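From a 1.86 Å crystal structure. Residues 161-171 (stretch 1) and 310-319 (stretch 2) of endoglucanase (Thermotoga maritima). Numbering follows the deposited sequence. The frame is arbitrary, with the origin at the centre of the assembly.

Stretch 1 161-171: ETNGKVVGKAL
Stretch 2 310-319: TPVEMVDPRD

How do the backbones pair? Strand 165-168 runs antiparallel to strand 313-315, at 158° and 4.8 Å at closest approach. V166 faces V315 as a hydrogen-bonded pair (V166 N to V315 O 2.9 Å, V315 N to V166 O 3.0 Å), V167 faces M314 without such bonds (CA to CA 4.4 Å), and G168 N donates to E313 O at 3.0 Å. Phi/psi are near -116/132 for V166, -124/132 for V167, -133/130 for M314 and -130/160 for V315. A type I' turn, T162 to K165, leads in, with N163 at 49/46 and G164 at 78/0.

Which apolar side chains meet? V167 (t) and selenomethionine M314 (t, t, m) share one face, V167 CG2 lying 3.7 Å from M314 CE; V167 CG1 also reaches V312 CB at 3.4 Å. On the other face V166 (t) and V315 (m) pack, V166 CG2 meets P317 CG at 3.8 Å, and L171 CD1 approaches V315 CG2 at 4.2 Å.

Where do charges and water act? D316 (t) caps its helix, OD1 accepting from R318 N at 2.8 Å, while its OD2 salt-bridges R318 NH2 at 2.6 Å and, weakly, K165 NZ at 3.4 Å. The shared carboxylate offsets two nearby cations. Water 1 donates to G164 O (2.6 Å) and D316 OD1 (2.8 Å); water 2 links A170 N (2.9 Å) to T310 O (2.8 Å).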

ATOM      1  N   GLU A 161      -4.054   7.203  16.186  1.00 20.48           N
ATOM      2  CA  GLU A 161      -3.592   6.063  16.959  1.00 26.40           C
ATOM      3  C   GLU A 161      -4.628   5.807  18.056  1.00 28.79           C
ATOM      4  O   GLU A 161      -5.272   6.741  18.582  1.00 28.86           O
ATOM      5  CB  GLU A 161      -2.247   6.398  17.622  1.00 31.27           C
ATOM      6  CG  GLU A 161      -1.113   6.420  16.616  1.00 31.06           C
ATOM      7  CD  GLU A 161       0.234   6.795  17.197  1.00 39.14           C
ATOM      8  OE1 GLU A 161       0.300   7.862  17.881  1.00 39.71           O
ATOM      9  OE2 GLU A 161       1.240   6.097  16.924  1.00 32.77           O
ATOM     10  N   THR A 162      -4.902   4.541  18.284  1.00 29.06           N
ATOM     11  CA  THR A 162      -5.820   4.139  19.331  1.00 28.61           C
ATOM     12  C   THR A 162      -5.314   2.812  19.918  1.00 26.98           C
ATOM     13  O   THR A 162      -4.999   1.933  19.146  1.00 24.22           O
ATOM     14  CB  THR A 162      -7.266   4.002  18.887  1.00 30.17           C
ATOM     15  OG1 THR A 162      -8.045   3.500  20.013  1.00 32.77           O
ATOM     16  CG2 THR A 162      -7.400   2.992  17.733  1.00 33.89           C
ATOM     17  N   ASN A 163      -5.063   2.759  21.238  1.00 27.83           N
ATOM     18  CA  ASN A 163      -4.629   1.517  21.876  1.00 26.90           C
ATOM     19  C   ASN A 163      -3.488   0.771  21.197  1.00 25.75           C
ATOM     20  O   ASN A 163      -3.554  -0.458  21.046  1.00 27.43           O
ATOM     21  CB  ASN A 163      -5.843   0.577  21.916  1.00 32.84           C
ATOM     22  CG  ASN A 163      -6.878   0.996  22.936  1.00 41.59           C
ATOM     23  OD1 ASN A 163      -8.049   0.621  22.803  1.00 46.30           O
ATOM     24  ND2 ASN A 163      -6.480   1.732  23.964  1.00 42.98           N
ATOM     25  N   GLY A 164      -2.437   1.437  20.810  1.00 23.26           N
ATOM     26  CA  GLY A 164      -1.291   0.858  20.145  1.00 26.04           C
ATOM     27  C   GLY A 164      -1.536   0.578  18.647  1.00 25.48           C
ATOM     28  O   GLY A 164      -0.707  -0.145  18.076  1.00 29.69           O
ATOM     29  N   LYS A 165      -2.698   0.871  18.100  1.00 20.99           N
ATOM     30  CA  LYS A 165      -2.961   0.598  16.674  1.00 17.93           C
ATOM     31  C   LYS A 165      -2.954   1.924  15.895  1.00 17.41           C
ATOM     32  O   LYS A 165      -3.051   2.985  16.516  1.00 16.93           O
ATOM     33  CB  LYS A 165      -4.338  -0.016  16.492  1.00 17.32           C
ATOM     34  CG  LYS A 165      -4.631  -1.268  17.327  1.00 21.16           C
ATOM     35  CD  LYS A 165      -3.663  -2.386  16.946  1.00 20.86           C
ATOM     36  CE  LYS A 165      -4.146  -3.711  17.564  1.00 28.67           C
ATOM     37  NZ  LYS A 165      -3.571  -3.842  18.959  1.00 29.70           N
ATOM     38  N   VAL A 166      -2.813   1.845  14.592  1.00 16.75           N
ATOM     39  CA  VAL A 166      -2.858   3.006  13.706  1.00 16.51           C
ATOM     40  C   VAL A 166      -4.113   2.778  12.822  1.00 16.51           C
ATOM     41  O   VAL A 166      -4.275   1.668  12.366  1.00 15.04           O
ATOM     42  CB  VAL A 166      -1.629   3.172  12.802  1.00 15.44           C
ATOM     43  CG1 VAL A 166      -1.860   4.258  11.730  1.00 15.46           C
ATOM     44  CG2 VAL A 166      -0.477   3.683  13.712  1.00 17.04           C
ATOM     45  N   VAL A 167      -4.938   3.797  12.691  1.00 14.64           N
ATOM     46  CA  VAL A 167      -6.169   3.692  11.882  1.00 15.41           C
ATOM     47  C   VAL A 167      -6.112   4.808  10.826  1.00 14.03           C
ATOM     48  O   VAL A 167      -5.785   5.955  11.143  1.00 14.83           O
ATOM     49  CB  VAL A 167      -7.413   3.905  12.767  1.00 17.66           C
ATOM     50  CG1 VAL A 167      -8.680   3.887  11.918  1.00 16.78           C
ATOM     51  CG2 VAL A 167      -7.538   2.790  13.831  1.00 19.26           C
ATOM     52  N   GLY A 168      -6.380   4.449   9.562  1.00 15.61           N
ATOM     53  CA  GLY A 168      -6.320   5.497   8.529  1.00 14.21           C
ATOM     54  C   GLY A 168      -6.540   4.873   7.153  1.00 13.67           C
ATOM     55  O   GLY A 168      -6.760   3.668   7.015  1.00 13.35           O
ATOM     56  N   LYS A 169      -6.727   5.766   6.175  1.00 10.95           N
ATOM     57  CA  LYS A 169      -7.005   5.293   4.827  1.00 12.20           C
ATOM     58  C   LYS A 169      -5.748   4.670   4.207  1.00 12.65           C
ATOM     59  O   LYS A 169      -4.621   5.045   4.583  1.00 14.20           O
ATOM     60  CB  LYS A 169      -7.472   6.428   3.882  1.00 12.44           C
ATOM     61  CG  LYS A 169      -6.397   7.583   3.771  1.00 13.58           C
ATOM     62  CD  LYS A 169      -6.923   8.573   2.716  1.00 13.47           C
ATOM     63  CE  LYS A 169      -5.990   9.783   2.519  1.00 10.85           C
ATOM     64  NZ  LYS A 169      -4.768   9.480   1.740  1.00 10.47           N
ATOM     65  N   ALA A 170      -5.982   3.900   3.156  1.00 13.07           N
ATOM     66  CA  ALA A 170      -4.878   3.350   2.348  1.00 13.53           C
ATOM     67  C   ALA A 170      -3.793   2.570   3.040  1.00 12.45           C
ATOM     68  O   ALA A 170      -2.763   2.260   2.375  1.00 12.56           O
ATOM     69  CB  ALA A 170      -4.192   4.512   1.579  1.00 14.03           C
ATOM     70  N   LEU A 171      -4.040   2.042   4.240  1.00 11.88           N
ATOM     71  CA  LEU A 171      -3.002   1.202   4.861  1.00 13.42           C
ATOM     72  C   LEU A 171      -2.818  -0.101   4.154  1.00 13.91           C
ATOM     73  O   LEU A 171      -1.764  -0.745   4.256  1.00 14.21           O
ATOM     74  CB  LEU A 171      -3.294   1.066   6.372  1.00 13.88           C
ATOM     75  CG  LEU A 171      -3.146   2.347   7.172  1.00 15.24           C
ATOM     76  CD1 LEU A 171      -3.832   2.249   8.538  1.00 16.96           C
ATOM     77  CD2 LEU A 171      -1.682   2.733   7.394  1.00 14.89           C
ATOM     78  N   THR A 310     -11.863   0.346   3.814  1.00 29.27           N
ATOM     79  CA  THR A 310     -12.757   1.334   4.436  1.00 28.80           C
ATOM     80  C   THR A 310     -11.817   2.538   4.734  1.00 25.03           C
ATOM     81  O   THR A 310     -10.622   2.337   4.600  1.00 23.54           O
ATOM     82  CB  THR A 310     -13.388   0.938   5.768  1.00 29.23           C
ATOM     83  OG1 THR A 310     -12.349   0.827   6.789  1.00 28.83           O
ATOM     84  CG2 THR A 310     -14.152  -0.381   5.677  1.00 29.70           C
ATOM     85  N   PRO A 311     -12.320   3.677   5.127  1.00 25.41           N
ATOM     86  CA  PRO A 311     -11.431   4.810   5.452  1.00 24.63           C
ATOM     87  C   PRO A 311     -10.689   4.571   6.759  1.00 23.25           C
ATOM     88  O   PRO A 311      -9.767   5.332   7.114  1.00 24.94           O
ATOM     89  CB  PRO A 311     -12.397   5.991   5.636  1.00 25.74           C
ATOM     90  CG  PRO A 311     -13.600   5.602   4.782  1.00 25.56           C
ATOM     91  CD  PRO A 311     -13.730   4.094   5.133  1.00 25.78           C
ATOM     92  N   VAL A 312     -11.120   3.629   7.573  1.00 22.41           N
ATOM     93  CA  VAL A 312     -10.522   3.344   8.874  1.00 21.84           C
ATOM     94  C   VAL A 312      -9.879   1.967   8.993  1.00 21.20           C
ATOM     95  O   VAL A 312     -10.073   1.223   9.973  1.00 20.56           O
ATOM     96  CB  VAL A 312     -11.515   3.588  10.027  1.00 25.32           C
ATOM     97  CG1 VAL A 312     -11.792   5.082  10.164  1.00 26.24           C
ATOM     98  CG2 VAL A 312     -12.806   2.813   9.789  1.00 26.28           C
ATOM     99  N   GLU A 313      -9.040   1.629   7.979  1.00 18.97           N
ATOM    100  CA  GLU A 313      -8.296   0.367   8.088  1.00 18.13           C
ATOM    101  C   GLU A 313      -7.469   0.453   9.372  1.00 17.00           C
ATOM    102  O   GLU A 313      -7.010   1.538   9.679  1.00 15.52           O
ATOM    103  CB  GLU A 313      -7.335   0.182   6.898  1.00 17.44           C
ATOM    104  CG  GLU A 313      -8.226  -0.019   5.621  1.00 17.82           C
ATOM    105  CD  GLU A 313      -7.378  -0.151   4.369  1.00 17.77           C
ATOM    106  OE1 GLU A 313      -6.281   0.410   4.322  1.00 17.87           O
ATOM    107  OE2 GLU A 313      -7.856  -0.802   3.398  1.00 18.34           O
HETATM  108  N   MSE A 314      -7.154  -0.678   9.975  1.00 14.94           N
HETATM  109  CA  MSE A 314      -6.388  -0.644  11.222  1.00 15.20           C
HETATM  110  C   MSE A 314      -5.242  -1.639  11.188  1.00 14.99           C
HETATM  111  O   MSE A 314      -5.431  -2.776  10.731  1.00 17.24           O
HETATM  112  CB  MSE A 314      -7.358  -1.065  12.372  1.00 16.19           C
HETATM  113  CG  MSE A 314      -6.598  -1.124  13.720  1.00 22.48           C
HETATM  114 SE   MSE A 314      -7.797  -1.791  15.087  1.00 42.27          SE
HETATM  115  CE  MSE A 314      -8.912  -0.258  15.330  1.00 29.87           C
ATOM    116  N   VAL A 315      -4.044  -1.194  11.530  1.00 14.41           N
ATOM    117  CA  VAL A 315      -2.888  -2.101  11.559  1.00 14.69           C
ATOM    118  C   VAL A 315      -2.188  -1.912  12.929  1.00 15.76           C
ATOM    119  O   VAL A 315      -2.368  -0.875  13.604  1.00 17.09           O
ATOM    120  CB  VAL A 315      -1.845  -1.822  10.475  1.00 19.89           C
ATOM    121  CG1 VAL A 315      -2.451  -2.073   9.076  1.00 23.82           C
ATOM    122  CG2 VAL A 315      -1.322  -0.387  10.575  1.00 18.86           C
ATOM    123  N   ASP A 316      -1.395  -2.922  13.285  1.00 14.79           N
ATOM    124  CA  ASP A 316      -0.597  -2.836  14.510  1.00 15.20           C
ATOM    125  C   ASP A 316       0.819  -2.492  14.113  1.00 14.82           C
ATOM    126  O   ASP A 316       1.496  -3.286  13.434  1.00 16.79           O
ATOM    127  CB  ASP A 316      -0.616  -4.250  15.183  1.00 17.74           C
ATOM    128  CG  ASP A 316      -0.037  -4.181  16.585  1.00 20.39           C
ATOM    129  OD1 ASP A 316       1.004  -3.505  16.750  1.00 17.37           O
ATOM    130  OD2 ASP A 316      -0.650  -4.731  17.529  1.00 21.05           O
ATOM    131  N   PRO A 317       1.394  -1.353  14.503  1.00 16.47           N
ATOM    132  CA  PRO A 317       2.742  -0.974  14.159  1.00 16.30           C
ATOM    133  C   PRO A 317       3.787  -1.983  14.568  1.00 18.09           C
ATOM    134  O   PRO A 317       4.845  -2.045  13.920  1.00 16.00           O
ATOM    135  CB  PRO A 317       2.966   0.394  14.801  1.00 18.93           C
ATOM    136  CG  PRO A 317       1.629   0.860  15.232  1.00 19.50           C
ATOM    137  CD  PRO A 317       0.701  -0.330  15.348  1.00 17.45           C
ATOM    138  N   ARG A 318       3.503  -2.820  15.601  1.00 17.02           N
ATOM    139  CA  ARG A 318       4.499  -3.838  15.954  1.00 18.36           C
ATOM    140  C   ARG A 318       4.612  -4.903  14.878  1.00 16.70           C
ATOM    141  O   ARG A 318       5.712  -5.478  14.716  1.00 16.09           O
ATOM    142  CB  ARG A 318       4.165  -4.509  17.292  1.00 23.15           C
ATOM    143  CG  ARG A 318       4.116  -3.561  18.486  1.00 31.17           C
ATOM    144  CD  ARG A 318       3.542  -4.334  19.683  1.00 36.85           C
ATOM    145  NE  ARG A 318       2.123  -4.648  19.405  1.00 40.78           N
ATOM    146  CZ  ARG A 318       1.376  -5.409  20.176  1.00 40.44           C
ATOM    147  NH1 ARG A 318       1.912  -5.949  21.288  1.00 44.19           N
ATOM    148  NH2 ARG A 318       0.129  -5.654  19.887  1.00 41.37           N
ATOM    149  N   ASP A 319       3.517  -5.274  14.179  1.00 15.64           N
ATOM    150  CA  ASP A 319       3.620  -6.256  13.119  1.00 15.15           C
ATOM    151  C   ASP A 319       4.489  -5.690  11.992  1.00 15.92           C
ATOM    152  O   ASP A 319       5.233  -6.396  11.284  1.00 13.87           O
ATOM    153  CB  ASP A 319       2.223  -6.593  12.512  1.00 13.30           C
ATOM    154  CG  ASP A 319       1.366  -7.398  13.475  1.00 18.19           C
ATOM    155  OD1 ASP A 319       1.909  -8.149  14.354  1.00 16.80           O
ATOM    156  OD2 ASP A 319       0.133  -7.275  13.365  1.00 17.90           O
TER
HETATM  157  O   HOH W   1       0.857  -1.947  19.058  1.00 23.83           O
HETATM  158  O   HOH W   2      -8.614   2.863   2.796  1.00 22.09           O